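Local atomic coordinates of alpha-11 giardin (Giardia intestinalis, PDB entry 2II2), a protein that belongs to the annexin family, binds calcium, and probably associates with acidic phospholipid membranes and takes part in cytoskeletal remodelling in the parasite. Residues 205-210 against 222-227. Coordinates in Å, arbitrary orientation, origin at the centre of the assembly. Residue numbers count along the deposited sequence, not the author numbering.
Sequences VQEAIE and LCIAHY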
loop_
_atom_site.group_PDB
_atom_site.type_symbol
_atom_site.label_atom_id
_atom_site.label_comp_id
_atom_site.label_asym_id
_atom_site.label_seq_id
_atom_site.Cartn_x
_atom_site.Cartn_y
_atom_site.Cartn_z
ATOM N N VAL A 205 0.739 -14.611 -14.675
ATOM C CA VAL A 205 1.996 -13.994 -14.290
ATOM C C VAL A 205 2.150 -14.095 -12.777
ATOM O O VAL A 205 3.240 -14.370 -12.298
ATOM C CB VAL A 205 2.116 -12.532 -14.798
ATOM C CG1 VAL A 205 3.408 -11.908 -14.292
ATOM C CG2 VAL A 205 2.092 -12.478 -16.338
ATOM N N GLN A 206 1.064 -13.865 -12.031
ATOM C CA GLN A 206 1.138 -13.991 -10.571
ATOM C C GLN A 206 1.665 -15.366 -10.168
ATOM O O GLN A 206 2.556 -15.482 -9.323
ATOM C CB GLN A 206 -0.220 -13.771 -9.920
ATOM C CG GLN A 206 -0.155 -13.859 -8.387
ATOM C CD GLN A 206 -1.489 -14.108 -7.715
ATOM O OE1 GLN A 206 -1.551 -14.865 -6.732
ATOM N NE2 GLN A 206 -2.537 -13.517 -8.200
ATOM N N GLU A 207 1.098 -16.418 -10.748
ATOM C CA GLU A 207 1.505 -17.763 -10.379
ATOM C C GLU A 207 2.978 -17.989 -10.701
ATOM O O GLU A 207 3.722 -18.562 -9.903
ATOM C CB GLU A 207 0.653 -18.848 -11.050
ATOM C CG GLU A 207 1.043 -20.250 -10.532
ATOM C CD GLU A 207 0.378 -21.396 -11.267
ATOM O OE1 GLU A 207 -0.835 -21.307 -11.539
ATOM O OE2 GLU A 207 1.067 -22.422 -11.502
ATOM N N ALA A 208 3.378 -17.547 -11.892
ATOM C CA ALA A 208 4.773 -17.703 -12.311
ATOM C C ALA A 208 5.726 -16.959 -11.361
ATOM O O ALA A 208 6.759 -17.498 -10.983
ATOM C CB ALA A 208 4.940 -17.276 -13.733
ATOM N N ILE A 209 5.367 -15.733 -10.987
ATOM C CA ILE A 209 6.186 -15.006 -10.010
ATOM C C ILE A 209 6.264 -15.739 -8.665
ATOM O O ILE A 209 7.328 -15.865 -8.084
ATOM C CB ILE A 209 5.632 -13.586 -9.811
ATOM C CG1 ILE A 209 5.806 -12.740 -11.071
ATOM C CG2 ILE A 209 6.297 -12.885 -8.647
ATOM C CD1 ILE A 209 5.009 -11.426 -11.049
ATOM N N GLU A 210 5.110 -16.151 -8.152
ATOM C CA GLU A 210 5.068 -16.709 -6.815
ATOM C C GLU A 210 5.764 -18.064 -6.752
ATOM O O GLU A 210 6.327 -18.414 -5.715
ATOM C CB GLU A 210 3.628 -16.726 -6.303
ATOM C CG GLU A 210 3.119 -15.329 -5.973
ATOM C CD GLU A 210 1.686 -15.268 -5.510
ATOM O OE1 GLU A 210 0.916 -16.207 -5.773
ATOM O OE2 GLU A 210 1.307 -14.254 -4.861
ATOM N N LEU A 222 6.892 -7.868 -6.939
ATOM C CA LEU A 222 6.730 -8.054 -8.376
ATOM C C LEU A 222 5.272 -8.201 -8.739
ATOM O O LEU A 222 4.827 -7.674 -9.743
ATOM C CB LEU A 222 7.517 -9.292 -8.854
ATOM C CG LEU A 222 9.021 -9.093 -8.942
ATOM C CD1 LEU A 222 9.676 -10.438 -9.064
ATOM C CD2 LEU A 222 9.384 -8.183 -10.154
ATOM N N CYS A 223 4.500 -8.930 -7.928
ATOM C CA CYS A 223 3.074 -9.057 -8.225
ATOM C C CYS A 223 2.344 -7.715 -8.119
ATOM O O CYS A 223 1.404 -7.469 -8.859
ATOM C CB CYS A 223 2.410 -10.077 -7.307
ATOM S SG CYS A 223 2.805 -11.786 -7.682
ATOM N N ILE A 224 2.738 -6.870 -7.169
ATOM C CA ILE A 224 2.116 -5.565 -7.041
ATOM C C ILE A 224 2.379 -4.725 -8.304
ATOM O O ILE A 224 1.473 -4.060 -8.859
ATOM C CB ILE A 224 2.567 -4.843 -5.759
ATOM C CG1 ILE A 224 1.919 -5.503 -4.545
ATOM C CG2 ILE A 224 2.228 -3.363 -5.812
ATOM C CD1 ILE A 224 2.489 -5.064 -3.212
ATOM N N ALA A 225 3.639 -4.707 -8.736
ATOM C CA ALA A 225 3.984 -3.928 -9.932
ATOM C C ALA A 225 3.253 -4.442 -11.174
ATOM O O ALA A 225 2.725 -3.663 -11.987
ATOM C CB ALA A 225 5.469 -3.900 -10.149
ATOM N N HIS A 226 3.216 -5.758 -11.317
ATOM C CA HIS A 226 2.452 -6.431 -12.376
ATOM C C HIS A 226 0.988 -6.015 -12.345
ATOM O O HIS A 226 0.433 -5.561 -13.338
ATOM C CB HIS A 226 2.613 -7.947 -12.149
ATOM C CG HIS A 226 1.544 -8.779 -12.777
ATOM N ND1 HIS A 226 1.426 -8.945 -14.140
ATOM C CD2 HIS A 226 0.524 -9.457 -12.208
ATOM C CE1 HIS A 226 0.371 -9.705 -14.375
ATOM N NE2 HIS A 226 -0.184 -10.036 -13.225
ATOM N N TYR A 227 0.347 -6.184 -11.195
ATOM C CA TYR A 227 -1.078 -5.882 -11.112
ATOM C C TYR A 227 -1.375 -4.405 -11.302
ATOM O O TYR A 227 -2.424 -4.079 -11.827
ATOM C CB TYR A 227 -1.692 -6.437 -9.825
ATOM C CG TYR A 227 -2.025 -7.911 -9.918
ATOM C CD1 TYR A 227 -1.555 -8.820 -8.988
ATOM C CD2 TYR A 227 -2.840 -8.391 -10.947
ATOM C CE1 TYR A 227 -1.887 -10.191 -9.073
ATOM C CE2 TYR A 227 -3.173 -9.746 -11.034
ATOM C CZ TYR A 227 -2.697 -10.638 -10.099
ATOM O OH TYR A 227 -3.077 -11.953 -10.191
HETATM O O HOH W 1 -1.560 -12.525 -13.017
#
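Two consecutive antiparallel helices of this all-helical annexin fold, 205-212 and 216-230, pack here as a helix-turn-helix hairpin, largely buried. Their segment axes approach to 9.9 Å at 163°, and 365 Å² of surface is covered between 205-210 and 222-227. The backbones come nearest at Gln206 and Cys223, whose CA atoms are 5.8 Å apart. The small Cys223 side chain is consistent with this close approach: its SG lies 3.7 Å from Gln206 CG, 3.8 Å from Ile209 CG2 and 3.9 Å from Glu210 CG. One turn from Val205, Ile209 points toward the second helix and places CG2 3.8 Å from Leu222 CB, extending the apolar seam. At the other end Val205 covers one face of the His226 imidazole in a CH-pi contact, with Val205 CB 3.7 Å from the ring centroid. Beside this apolar seam, a water ties the helices together. It accepts a hydrogen bond from Gln206 N (3.1 Å), an amide of the first turn of helix 205-212, and also bonds His226 NE2 (2.9 Å) and Tyr227 OH (3.3 Å). Three further helices pack against the pair: 187-201 packs against Val205 and hydrogen-bonds His226 ND1 through Tyr190, 175-184 covers Leu222, and 232-244 brings Tyr238 against Cys223 and into a hydrogen bond with Glu210 OE2.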